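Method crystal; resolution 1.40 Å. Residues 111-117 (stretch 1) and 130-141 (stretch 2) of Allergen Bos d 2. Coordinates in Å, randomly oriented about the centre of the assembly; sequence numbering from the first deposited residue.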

# COMPACT_ATOMS: atom_id res chain seq x y z
N THR A 111 6.12 -11.48 5.16
CA THR A 111 4.91 -11.36 4.35
C THR A 111 5.21 -10.50 3.14
O THR A 111 5.76 -9.40 3.26
N LYS A 112 4.88 -11.03 1.97
CA LYS A 112 5.01 -10.28 0.73
C LYS A 112 3.62 -9.80 0.34
O LYS A 112 2.69 -10.60 0.25
N MET A 113 3.47 -8.50 0.13
CA MET A 113 2.15 -7.96 -0.17
C MET A 113 2.21 -6.78 -1.12
O MET A 113 3.25 -6.17 -1.34
N THR A 114 1.06 -6.49 -1.72
CA THR A 114 0.94 -5.27 -2.51
C THR A 114 -0.30 -4.52 -2.10
O THR A 114 -1.22 -5.08 -1.49
N GLU A 115 -0.31 -3.23 -2.45
CA GLU A 115 -1.48 -2.39 -2.26
C GLU A 115 -1.77 -1.66 -3.56
O GLU A 115 -0.84 -1.15 -4.23
N GLY A 116 -3.04 -1.63 -3.94
CA GLY A 116 -3.47 -0.95 -5.16
C GLY A 116 -4.30 0.25 -4.78
O GLY A 116 -5.41 0.10 -4.25
N LEU A 117 -3.77 1.44 -5.05
CA LEU A 117 -4.40 2.69 -4.66
C LEU A 117 -4.94 3.39 -5.90
O LEU A 117 -4.40 3.22 -6.99
N LYS A 130 -3.11 -4.75 -14.75
CA LYS A 130 -1.76 -4.31 -14.38
C LYS A 130 -1.44 -4.69 -12.93
O LYS A 130 -0.34 -5.19 -12.65
N TYR A 131 -2.38 -4.44 -12.02
CA TYR A 131 -2.17 -4.79 -10.62
C TYR A 131 -1.88 -6.28 -10.44
O TYR A 131 -0.95 -6.67 -9.75
N GLN A 132 -2.69 -7.12 -11.08
CA GLN A 132 -2.53 -8.57 -10.96
C GLN A 132 -1.23 -9.07 -11.59
O GLN A 132 -0.60 -9.97 -11.05
N GLN A 133 -0.80 -8.45 -12.68
CA GLN A 133 0.48 -8.81 -13.28
C GLN A 133 1.64 -8.43 -12.36
O GLN A 133 2.59 -9.20 -12.18
N LEU A 134 1.56 -7.24 -11.75
CA LEU A 134 2.60 -6.82 -10.81
C LEU A 134 2.67 -7.76 -9.61
O LEU A 134 3.76 -8.09 -9.12
N ASN A 135 1.51 -8.20 -9.14
CA ASN A 135 1.47 -9.18 -8.05
C ASN A 135 2.22 -10.45 -8.43
O ASN A 135 3.07 -10.94 -7.68
N SER A 136 1.89 -11.00 -9.59
CA SER A 136 2.46 -12.28 -9.98
C SER A 136 3.97 -12.20 -10.18
O SER A 136 4.69 -13.12 -9.85
N GLU A 137 4.43 -11.07 -10.69
CA GLU A 137 5.87 -10.84 -10.87
C GLU A 137 6.64 -10.90 -9.55
O GLU A 137 7.85 -11.12 -9.54
N ARG A 138 5.92 -10.72 -8.45
CA ARG A 138 6.56 -10.62 -7.14
C ARG A 138 6.14 -11.71 -6.18
O ARG A 138 6.37 -11.60 -4.98
N GLY A 139 5.52 -12.76 -6.72
CA GLY A 139 5.14 -13.89 -5.90
C GLY A 139 4.02 -13.59 -4.91
O GLY A 139 3.89 -14.26 -3.88
N VAL A 140 3.20 -12.60 -5.23
CA VAL A 140 2.03 -12.29 -4.41
C VAL A 140 0.79 -12.90 -5.08
O VAL A 140 0.48 -12.59 -6.23
N PRO A 141 0.12 -13.82 -4.38
CA PRO A 141 -0.97 -14.57 -5.02
C PRO A 141 -2.25 -13.76 -5.23
O PRO A 141 -2.80 -13.18 -4.29

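The shortest polar contact between the strand and the helix is centred on Thr114. Its CA-to-CB bond points toward the helix, and with chi1 at 60° (p), Thr114 OG1 lies 2.5 Å from Asn135 OD1. Placed hydrogens give the direction: the threonine hydroxyl donates and the amide oxygen accepts. The CA-to-CB bond of Asn135 points sideways relative to the strand, but with chi1 of -72° (m) and chi2 of -13° its end comes nearer, so the contact is made by the amide tip. Its ND2 is hydrogen-bonded to a residue adjoining the stretches, which fits the assignment of OD1 as the acceptor facing Thr114.

Tyr131 adds a second partner to the same hydroxyl. With chi1 at 179° (t) and chi2 at 60°, the side chain points toward the strand, and Tyr131 OH lies 2.8 Å from Thr114 OG1, a hydrogen-bonding distance. The backbone oxygen Thr114 O is also in reach, 3.4 Å from Tyr131 OH, and would be a weak acceptor at best; the geometry does not settle which of the two receives the proton.

The third polar link lies beyond the helix, where Lys112 meets the loop. Its side chain starts toward the other stretch in m (chi1 -63°) and t (chi2 155°), then bends through two p torsions, chi3 55° and chi4 70°. This curl brings Lys112 NZ 2.8 Å from Arg138 O, to which it donates a hydrogen bond. On the way, Lys112 CE passes 3.8 Å from Gly139 O. Gly139 has phi 69°, a value that favours glycine, and an ideal CB there would sit only 3.3 Å from Lys112 CE.

Van der Waals packing surrounds these bonds. Val140, pointing toward the strand with chi1 at 175° (t), directs CG2 to 3.8 Å from Lys112 O, 4.1 Å from Lys112 CB and 4.2 Å from Thr114 CG2, so one methyl group touches both inward-pointing side chains. Farther along, Tyr131 CE1 lies 3.7 Å from Gly116 N, an oblique approach to the ring. Glycine leaves this space open: an ideal CB on Gly116 would come within 3.3 Å of Tyr131 CE1.

Alternation along the strand turns Met113 (chi1 68°, p) and Glu115 (chi1 -62°, m) away, and neither side chain comes into contact with the other stretch. In the loop, Arg138 starts toward the strand, but its end leads away: Arg138 NH1 bonds to Leu134 O at 3.1 Å and forms a salt bridge with Glu137 OE1, also at 3.1 Å.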

# COMPACT_ATOMS: atom_id res chain seq x y z
CB THR A 111 3.78 -10.73 5.16
OG1 THR A 111 3.46 -11.59 6.26
CG2 THR A 111 2.52 -10.53 4.29
CB LYS A 112 5.58 -11.19 -0.35
CG LYS A 112 7.00 -11.68 -0.04
CD LYS A 112 7.31 -12.99 -0.74
CE LYS A 112 7.10 -12.91 -2.24
NZ LYS A 112 8.12 -12.07 -2.91
CB MET A 113 1.41 -7.58 1.12
CG MET A 113 2.01 -6.42 1.85
SD MET A 113 0.99 -5.92 3.26
CE MET A 113 -0.35 -5.03 2.51
CB THR A 114 0.81 -5.56 -4.01
OG1 THR A 114 -0.35 -6.37 -4.24
CG2 THR A 114 2.08 -6.25 -4.56
CB GLU A 115 -1.22 -1.36 -1.15
CG GLU A 115 -0.97 -2.04 0.19
CD GLU A 115 -0.37 -1.11 1.22
OE1 GLU A 115 0.54 -0.34 0.87
OE2 GLU A 115 -0.82 -1.15 2.38
CB LEU A 117 -3.38 3.60 -3.98
CG LEU A 117 -2.42 3.06 -2.93
CD1 LEU A 117 -1.58 4.19 -2.34
CD2 LEU A 117 -3.17 2.37 -1.83
CB LYS A 130 -1.63 -2.79 -14.56
CG LYS A 130 -1.55 -2.34 -16.01
CD LYS A 130 -1.61 -0.82 -16.11
CE LYS A 130 -1.58 -0.37 -17.57
NZ LYS A 130 -2.04 1.03 -17.74
CB TYR A 131 -3.39 -4.35 -9.80
CG TYR A 131 -3.29 -4.69 -8.34
CD1 TYR A 131 -2.27 -4.17 -7.55
CD2 TYR A 131 -4.22 -5.52 -7.75
CE1 TYR A 131 -2.18 -4.49 -6.20
CE2 TYR A 131 -4.14 -5.85 -6.41
CZ TYR A 131 -3.12 -5.34 -5.65
OH TYR A 131 -3.04 -5.66 -4.31
CB GLN A 132 -3.76 -9.29 -11.50
CG GLN A 132 -5.00 -9.03 -10.65
CD GLN A 132 -6.16 -9.94 -10.94
OE1 GLN A 132 -6.14 -10.73 -11.88
NE2 GLN A 132 -7.21 -9.83 -10.13
CB GLN A 133 0.63 -8.14 -14.65
CG GLN A 133 1.92 -8.50 -15.35
CD GLN A 133 2.00 -9.97 -15.70
OE1 GLN A 133 0.99 -10.61 -16.00
NE2 GLN A 133 3.21 -10.53 -15.65
CB LEU A 134 2.35 -5.39 -10.34
CG LEU A 134 2.52 -4.30 -11.40
CD1 LEU A 134 1.82 -3.03 -10.96
CD2 LEU A 134 3.99 -4.05 -11.72
CB ASN A 135 0.02 -9.53 -7.70
CG ASN A 135 -0.70 -8.41 -6.98
OD1 ASN A 135 -0.08 -7.46 -6.52
ND2 ASN A 135 -2.02 -8.54 -6.87
CB SER A 136 1.76 -12.80 -11.24
OG SER A 136 0.41 -13.09 -10.95
CB GLU A 137 6.11 -9.47 -11.52
CG GLU A 137 5.66 -9.39 -12.97
CD GLU A 137 5.73 -7.98 -13.53
OE1 GLU A 137 5.98 -7.02 -12.76
OE2 GLU A 137 5.52 -7.82 -14.75
CB ARG A 138 6.28 -9.25 -6.55
CG ARG A 138 7.04 -8.20 -7.29
CD ARG A 138 6.52 -6.83 -7.03
NE ARG A 138 7.34 -5.88 -7.78
CZ ARG A 138 7.17 -5.63 -9.08
NH1 ARG A 138 6.20 -6.24 -9.76
NH2 ARG A 138 7.97 -4.77 -9.70
CB VAL A 140 1.87 -10.78 -4.25
CG1 VAL A 140 0.58 -10.45 -3.49
CG2 VAL A 140 3.10 -10.23 -3.51
CB PRO A 141 -1.22 -15.73 -4.05
CG PRO A 141 -0.76 -15.22 -2.73
CD PRO A 141 0.38 -14.29 -3.01